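Side-chain contacts in putative periplasmic protein (PDB 3OE3), which probably protects the bacterium against host defence by binding and inhibiting c-type lysozyme in the periplasm: residues S8-N13 with V20-T25; R44-A49 with N53-D58; T71-E76 with V82-S87. All coordinates share one frame; numbering follows the deposited sequence.

Contact 1 of 3, residues S8-N13 with V20-T25; sequences SIYTCN and VIYVNT
Val20 opens the second segment and pairs with Ser8, an antiparallel hydrogen-bonded pair. Ser8 N donates to Val20 O at 2.8 Å, and Val20 N returns a bond to Ser8 O at 2.9 Å, both nearly straight. The side chain of Val20 splits its work: CG2 approaches the Tyr10 ring obliquely, 3.8 Å from Tyr10 CE1, while CG1 sits over one face of the Tyr22 ring, towards its rim. Further along comes Tyr22, which meets Tyr10 from the opposite direction. Here the phenol oxygens join: Tyr22 OH donates to Tyr10 OH at 2.8 Å, with Tyr10 OH close to the plane of the Tyr22 ring. The CG of Tyr22 stands anti to its own carbonyl carbon (chi1 -72°), and this brings the CE2 edge of the ring alongside Ser8, whose OG lies in the ring plane 3.6 Å from Tyr22 CE2. The two short strand segments run antiparallel with a marked twist, 139° between their N-to-C directions, and Tyr22 also touches Ser6. Strand 80-88 takes the other side of strand 5-12, where Tyr10 touches Cys86 and Leu88; strand 30-36 lies beside Val20 and Tyr22. Because the single proton of Tyr22 OH is committed to Tyr10 OH, the phenol pair is directional, and it adds a side-chain link between strands 5-12 and 16-24 to their backbone pairing.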
# COMPACT_ATOMS: atom_id res chain seq x y z
N SER C 8 -2.60 -9.69 -1.80
CA SER C 8 -2.06 -11.03 -1.99
C SER C 8 -1.04 -11.31 -0.92
O SER C 8 -0.25 -10.44 -0.56
CB SER C 8 -1.39 -11.14 -3.35
OG SER C 8 -2.34 -11.18 -4.39
N ILE C 9 -1.06 -12.53 -0.40
CA ILE C 9 -0.07 -12.94 0.58
C ILE C 9 0.78 -14.07 -0.02
O ILE C 9 0.23 -15.03 -0.57
CB ILE C 9 -0.74 -13.36 1.89
CG1 ILE C 9 -1.50 -12.16 2.49
CG2 ILE C 9 0.28 -13.92 2.88
CD1 ILE C 9 -2.07 -12.40 3.85
N TYR C 10 2.11 -13.93 0.04
CA TYR C 10 3.02 -14.91 -0.54
C TYR C 10 3.83 -15.56 0.56
O TYR C 10 4.27 -14.89 1.49
CB TYR C 10 4.01 -14.23 -1.50
CG TYR C 10 3.43 -13.66 -2.78
CD1 TYR C 10 2.84 -12.40 -2.80
CD2 TYR C 10 3.51 -14.37 -3.98
CE1 TYR C 10 2.32 -11.88 -3.96
CE2 TYR C 10 2.98 -13.84 -5.15
CZ TYR C 10 2.38 -12.59 -5.13
OH TYR C 10 1.85 -12.05 -6.29
N THR C 11 4.03 -16.87 0.44
CA THR C 11 5.00 -17.58 1.26
C THR C 11 6.32 -17.62 0.51
O THR C 11 6.37 -18.02 -0.65
CB THR C 11 4.53 -19.01 1.61
OG1 THR C 11 3.88 -19.59 0.47
CG2 THR C 11 3.55 -18.96 2.77
N CYS C 12 7.39 -17.19 1.18
CA CYS C 12 8.73 -17.11 0.58
C CYS C 12 9.75 -17.95 1.32
O CYS C 12 9.46 -18.52 2.39
CB CYS C 12 9.22 -15.66 0.57
SG CYS C 12 8.02 -14.49 -0.14
N ASN C 13 10.96 -18.04 0.75
CA ASN C 13 12.01 -18.85 1.36
C ASN C 13 12.36 -18.31 2.75
O ASN C 13 12.05 -17.17 3.08
CB ASN C 13 13.26 -18.86 0.49
CG ASN C 13 13.11 -19.71 -0.76
OD1 ASN C 13 12.23 -20.56 -0.86
ND2 ASN C 13 14.01 -19.49 -1.72
N VAL C 20 1.44 -8.10 -0.64
CA VAL C 20 1.41 -7.12 -1.72
C VAL C 20 -0.02 -6.63 -1.89
O VAL C 20 -0.96 -7.42 -1.92
CB VAL C 20 1.92 -7.71 -3.05
CG1 VAL C 20 2.00 -6.60 -4.11
CG2 VAL C 20 3.29 -8.38 -2.88
N ILE C 21 -0.18 -5.32 -1.96
CA ILE C 21 -1.45 -4.72 -2.36
C ILE C 21 -1.36 -4.44 -3.85
O ILE C 21 -0.45 -3.74 -4.29
CB ILE C 21 -1.75 -3.40 -1.62
CG1 ILE C 21 -1.77 -3.59 -0.11
CG2 ILE C 21 -3.07 -2.84 -2.09
CD1 ILE C 21 -2.84 -4.51 0.40
N TYR C 22 -2.26 -5.03 -4.63
CA TYR C 22 -2.28 -4.76 -6.06
C TYR C 22 -3.44 -3.83 -6.38
O TYR C 22 -4.55 -4.01 -5.88
CB TYR C 22 -2.45 -6.06 -6.85
CG TYR C 22 -1.21 -6.95 -6.84
CD1 TYR C 22 -0.08 -6.58 -7.55
CD2 TYR C 22 -1.20 -8.15 -6.15
CE1 TYR C 22 1.04 -7.39 -7.57
CE2 TYR C 22 -0.07 -8.98 -6.17
CZ TYR C 22 1.05 -8.58 -6.88
OH TYR C 22 2.20 -9.37 -6.94
N VAL C 23 -3.16 -2.83 -7.21
CA VAL C 23 -4.17 -1.90 -7.71
C VAL C 23 -4.29 -2.13 -9.21
O VAL C 23 -3.32 -2.01 -9.95
CB VAL C 23 -3.76 -0.44 -7.46
CG1 VAL C 23 -4.84 0.53 -8.01
CG2 VAL C 23 -3.52 -0.22 -5.96
N ASN C 24 -5.49 -2.50 -9.64
CA ASN C 24 -5.73 -2.73 -11.05
C ASN C 24 -6.96 -1.94 -11.42
O ASN C 24 -8.07 -2.35 -11.11
CB ASN C 24 -5.97 -4.22 -11.30
CG ASN C 24 -4.70 -5.03 -11.17
OD1 ASN C 24 -3.80 -4.91 -12.00
ND2 ASN C 24 -4.61 -5.84 -10.13
N THR C 25 -6.76 -0.80 -12.07
CA THR C 25 -7.88 0.13 -12.27
C THR C 25 -8.80 -0.39 -13.37
O THR C 25 -8.40 -1.23 -14.19
CB THR C 25 -7.42 1.57 -12.62
OG1 THR C 25 -6.94 1.63 -13.96
CG2 THR C 25 -6.31 2.05 -11.66

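Contact 2 of 3, residues R44-A49 with N53-D58; sequences RLMKMA and NYEAID
Tyr54 presents one face of its ring to Leu45, whose CD1 stands 3.9 Å above the ring plane, offset towards the rim. This is a CH-pi contact, with Leu45 CD1 4.1 Å from the Tyr54 ring centroid and 18° off the normal. Leu45 CG lies anti to the backbone N (chi1 -179°), which carries the branch out over the phenol. The guanidinium of Arg44 is met at its edge, near its plane, by Glu55 OE2; the salt bridge from Arg44 NH1 to Glu55 OE2 is long, 3.4 Å, and its hydrogen bond weak. The two side chains run side by side in the same direction, with the planes of their charged groups 60° apart. Selenomethionine Met46 crosses Glu55 at about a right angle, Met46 CG resting 3.8 Å from Glu55 CG. Its chain then bends at chi3 to lay CE on Asn53 CB at 3.6 Å, while the SE of Met48, also selenomethionine, lies 3.8 Å from Asn53 ND2. In the backbone, Arg44 and Glu55 exchange two hydrogen bonds, and Met46 N adds a nearly straight one to Asn53 O at 2.7 Å. A water then bridges the strands where they part, donating to Met46 O and accepting from Asn53 N. Leu45 and Tyr54 face strand 30-36 at Ala30 and Ala32, whereas Ile57 packs on Ile5 of the second subunit. Together the pairing forms the turn end of an antiparallel beta hairpin, strands 39-45 and 52-56, in the eight-stranded barrel of this MliC-family protein.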
# COMPACT_ATOMS: atom_id res chain seq x y z
N ARG C 44 5.06 0.87 -9.88
CA ARG C 44 4.32 0.95 -11.14
C ARG C 44 4.68 -0.28 -11.98
O ARG C 44 5.78 -0.82 -11.88
CB ARG C 44 4.70 2.23 -11.90
CG ARG C 44 6.16 2.26 -12.33
CD ARG C 44 6.49 3.45 -13.20
NE ARG C 44 5.68 3.46 -14.41
CZ ARG C 44 6.01 2.84 -15.54
NH1 ARG C 44 7.15 2.17 -15.63
NH2 ARG C 44 5.19 2.91 -16.59
N LEU C 45 3.74 -0.73 -12.81
CA LEU C 45 4.01 -1.82 -13.73
C LEU C 45 4.96 -1.36 -14.84
O LEU C 45 4.76 -0.29 -15.44
CB LEU C 45 2.70 -2.34 -14.35
CG LEU C 45 2.84 -3.51 -15.32
CD1 LEU C 45 3.03 -4.81 -14.57
CD2 LEU C 45 1.61 -3.59 -16.25
N MSE C 46 5.99 -2.16 -15.10
CA MSE C 46 6.89 -1.92 -16.22
C MSE C 46 6.32 -2.58 -17.47
O MSE C 46 6.21 -3.80 -17.55
CB MSE C 46 8.29 -2.45 -15.92
CG MSE C 46 9.05 -1.63 -14.89
SE MSE C 46 10.82 -2.37 -14.48
CE MSE C 46 10.25 -3.99 -13.71
N LYS C 47 5.96 -1.77 -18.45
CA LYS C 47 5.46 -2.34 -19.70
C LYS C 47 6.56 -3.11 -20.44
O LYS C 47 7.17 -2.62 -21.39
CB LYS C 47 4.82 -1.27 -20.58
CG LYS C 47 3.33 -1.07 -20.29
CD LYS C 47 3.09 -0.52 -18.89
CE LYS C 47 2.69 0.94 -18.95
NZ LYS C 47 1.55 1.13 -19.89
N MSE C 48 6.81 -4.34 -19.98
CA MSE C 48 7.85 -5.17 -20.55
C MSE C 48 7.40 -6.63 -20.63
O MSE C 48 6.22 -6.93 -20.49
CB MSE C 48 9.12 -5.09 -19.70
CG MSE C 48 8.91 -5.60 -18.29
SE MSE C 48 10.58 -5.83 -17.31
CE MSE C 48 11.21 -3.99 -17.29
N ALA C 49 8.37 -7.52 -20.85
CA ALA C 49 8.09 -8.94 -20.98
C ALA C 49 7.22 -9.47 -19.85
O ALA C 49 7.44 -9.15 -18.68
CB ALA C 49 9.39 -9.72 -21.05
N ASN C 53 5.81 -7.12 -13.87
CA ASN C 53 7.00 -6.69 -13.16
C ASN C 53 6.87 -5.23 -12.79
O ASN C 53 6.49 -4.39 -13.62
CB ASN C 53 8.22 -6.90 -14.05
CG ASN C 53 8.29 -8.31 -14.59
OD1 ASN C 53 8.34 -9.27 -13.84
ND2 ASN C 53 8.25 -8.44 -15.91
N TYR C 54 7.18 -4.93 -11.54
CA TYR C 54 6.93 -3.60 -10.99
C TYR C 54 8.21 -2.94 -10.49
O TYR C 54 9.13 -3.63 -10.04
CB TYR C 54 5.92 -3.67 -9.83
CG TYR C 54 4.57 -4.27 -10.18
CD1 TYR C 54 4.41 -5.66 -10.27
CD2 TYR C 54 3.46 -3.46 -10.42
CE1 TYR C 54 3.19 -6.22 -10.60
CE2 TYR C 54 2.23 -4.03 -10.75
CZ TYR C 54 2.10 -5.40 -10.83
OH TYR C 54 0.88 -5.96 -11.14
N GLU C 55 8.25 -1.62 -10.56
CA GLU C 55 9.38 -0.86 -10.01
C GLU C 55 8.88 0.27 -9.12
O GLU C 55 7.80 0.82 -9.34
CB GLU C 55 10.27 -0.30 -11.13
CG GLU C 55 9.60 0.76 -11.97
CD GLU C 55 10.55 1.43 -12.96
OE1 GLU C 55 11.78 1.24 -12.84
OE2 GLU C 55 10.06 2.15 -13.85
N ALA C 56 9.66 0.62 -8.11
CA ALA C 56 9.29 1.71 -7.23
C ALA C 56 9.17 3.01 -8.01
O ALA C 56 10.00 3.30 -8.88
CB ALA C 56 10.32 1.86 -6.11
N ILE C 57 8.12 3.76 -7.72
CA ILE C 57 7.88 5.05 -8.35
C ILE C 57 8.90 6.08 -7.87
O ILE C 57 9.31 6.95 -8.64
CB ILE C 57 6.44 5.51 -8.09
CG1 ILE C 57 5.49 4.52 -8.76
CG2 ILE C 57 6.22 6.92 -8.63
CD1 ILE C 57 4.08 4.69 -8.38
N ASP C 58 9.31 5.97 -6.61
CA ASP C 58 10.30 6.88 -6.05
C ASP C 58 11.68 6.36 -6.44
O ASP C 58 12.11 5.31 -5.97
CB ASP C 58 10.15 6.94 -4.52
CG ASP C 58 11.10 7.93 -3.86
OD1 ASP C 58 12.13 8.29 -4.46
OD2 ASP C 58 10.80 8.36 -2.73
O HOH W 1 5.74 -6.14 -16.51

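Contact 3 of 3, residues T71-E76 with V82-S87; sequences TAELVE and VLSNCS
Leu74 and Val82 meet in the closely packed part of this contact, Leu74 CD2 lying 3.9 Å from Val82 CG1. Both Val82 and Leu83 oppose Leu74, a classic beta bulge, and Leu74 O takes two backbone donors as a result: Val82 N at 2.8 Å and Leu83 N at 3.1 Å. Leu74 N answers to Leu83 O. Ala72 pairs with Cys86, so the register slips by one residue on the way from Leu74, leaving Ser84 and Asn85 opposite Glu73. Cys86 CB packs tightly, 3.3 Å from Ala72 O. On this face Leu74, Leu83 and Ala72 turn inwards on Met18 of strand 16-24, while the sulfur of Cys86 closes the disulfide to Cys12. The other side is looser and more polar. There Glu73 bends at chi2 (-83°), which swings its carboxylate back across the strand to Asn85. Asn85 N donates to Glu73 OE1 at 3.0 Å, approaching from above the carboxylate plane, 40° out of it. The exposed Asn85 side chain turns away, giving its ND2 to Asn13. At the start of strand 71-76, Thr71 pairs with Ser87, Thr71 CG2 4.0 Å from Ser87 OG. With two residues set against Glu73, its carboxylate takes over for Asn85 N the accepting role of a backbone carbonyl in regular pairing, a bond that would probably be strongest with Glu73 ionised.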
# COMPACT_ATOMS: atom_id res chain seq x y z
N THR C 71 3.80 -16.88 -8.85
CA THR C 71 5.11 -16.76 -8.24
C THR C 71 5.63 -15.33 -8.29
O THR C 71 5.15 -14.50 -9.07
CB THR C 71 6.14 -17.71 -8.90
OG1 THR C 71 6.53 -17.20 -10.18
CG2 THR C 71 5.56 -19.11 -9.05
N ALA C 72 6.61 -15.04 -7.44
CA ALA C 72 7.14 -13.69 -7.38
C ALA C 72 8.53 -13.70 -6.76
O ALA C 72 8.91 -14.63 -6.05
CB ALA C 72 6.21 -12.79 -6.57
N GLU C 73 9.28 -12.63 -7.02
CA GLU C 73 10.60 -12.43 -6.45
C GLU C 73 10.74 -10.94 -6.18
O GLU C 73 10.41 -10.12 -7.03
CB GLU C 73 11.69 -12.85 -7.45
CG GLU C 73 11.56 -14.26 -8.00
CD GLU C 73 12.15 -15.31 -7.07
OE1 GLU C 73 12.85 -14.93 -6.12
OE2 GLU C 73 11.91 -16.52 -7.29
N LEU C 74 11.22 -10.60 -4.99
CA LEU C 74 11.54 -9.21 -4.68
C LEU C 74 13.05 -9.02 -4.57
O LEU C 74 13.74 -9.74 -3.83
CB LEU C 74 10.85 -8.74 -3.38
CG LEU C 74 11.10 -7.29 -2.97
CD1 LEU C 74 10.47 -6.31 -3.95
CD2 LEU C 74 10.58 -7.05 -1.55
N VAL C 75 13.54 -8.07 -5.35
CA VAL C 75 14.96 -7.74 -5.36
C VAL C 75 15.18 -6.24 -5.15
O VAL C 75 14.24 -5.44 -5.18
CB VAL C 75 15.66 -8.19 -6.67
CG1 VAL C 75 15.44 -9.69 -6.91
CG2 VAL C 75 15.16 -7.37 -7.85
N GLU C 76 16.44 -5.87 -4.93
CA GLU C 76 16.83 -4.47 -4.85
C GLU C 76 18.17 -4.33 -5.53
O GLU C 76 18.86 -5.33 -5.78
CB GLU C 76 16.95 -4.03 -3.38
CG GLU C 76 17.97 -4.84 -2.59
CD GLU C 76 17.98 -4.50 -1.10
OE1 GLU C 76 17.50 -3.41 -0.73
OE2 GLU C 76 18.48 -5.33 -0.30
N VAL C 82 15.84 -9.99 -2.03
CA VAL C 82 15.27 -9.51 -0.78
C VAL C 82 14.33 -10.59 -0.24
O VAL C 82 14.49 -11.05 0.89
CB VAL C 82 14.52 -8.20 -0.98
CG1 VAL C 82 13.88 -7.76 0.33
CG2 VAL C 82 15.48 -7.13 -1.50
N LEU C 83 13.38 -11.01 -1.07
CA LEU C 83 12.52 -12.14 -0.75
C LEU C 83 12.47 -13.03 -1.97
O LEU C 83 12.25 -12.54 -3.08
CB LEU C 83 11.12 -11.66 -0.34
CG LEU C 83 11.02 -10.92 0.99
CD1 LEU C 83 9.65 -10.27 1.11
CD2 LEU C 83 11.27 -11.88 2.15
N SER C 84 12.69 -14.34 -1.79
CA SER C 84 12.93 -15.24 -2.92
C SER C 84 11.97 -16.41 -2.95
O SER C 84 11.45 -16.82 -1.90
CB SER C 84 14.36 -15.80 -2.88
OG SER C 84 15.35 -14.78 -2.93
N ASN C 85 11.71 -16.91 -4.15
CA ASN C 85 10.86 -18.08 -4.33
C ASN C 85 9.52 -17.89 -3.64
O ASN C 85 9.05 -18.75 -2.90
CB ASN C 85 11.58 -19.34 -3.82
CG ASN C 85 10.82 -20.62 -4.13
OD1 ASN C 85 10.16 -20.74 -5.17
ND2 ASN C 85 10.94 -21.59 -3.24
N CYS C 86 8.89 -16.75 -3.89
CA CYS C 86 7.59 -16.47 -3.29
C CYS C 86 6.47 -17.09 -4.11
O CYS C 86 6.49 -17.07 -5.34
CB CYS C 86 7.37 -14.96 -3.20
SG CYS C 86 8.61 -14.13 -2.14
N SER C 87 5.48 -17.67 -3.43
CA SER C 87 4.30 -18.18 -4.13
C SER C 87 3.07 -17.73 -3.38
O SER C 87 3.09 -17.64 -2.16
CB SER C 87 4.32 -19.70 -4.22
OG SER C 87 5.25 -20.14 -5.20

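The contacts follow one another along the chain, each within a hairpin of the same eight-stranded antiparallel barrel: strands 5-12 and 16-24, then 39-45 and 52-56, then 71-76 and 80-88. Contacts 1 and 3 have centres about 11 Å apart and are directly joined, since strands 5-12 and 80-88 are neighbours that close the barrel, with the disulfide across this seam. Contact 2 lies on the opposite side of the chain's centre from contact 1, about 14 Å between centres, yet Tyr54 OH still packs on Tyr22 CD1. Contacts 2 and 3, about 15 Å between centres, do not touch. First and last strands are thus covalently tied, while the tyrosines connect contacts 1 and 2.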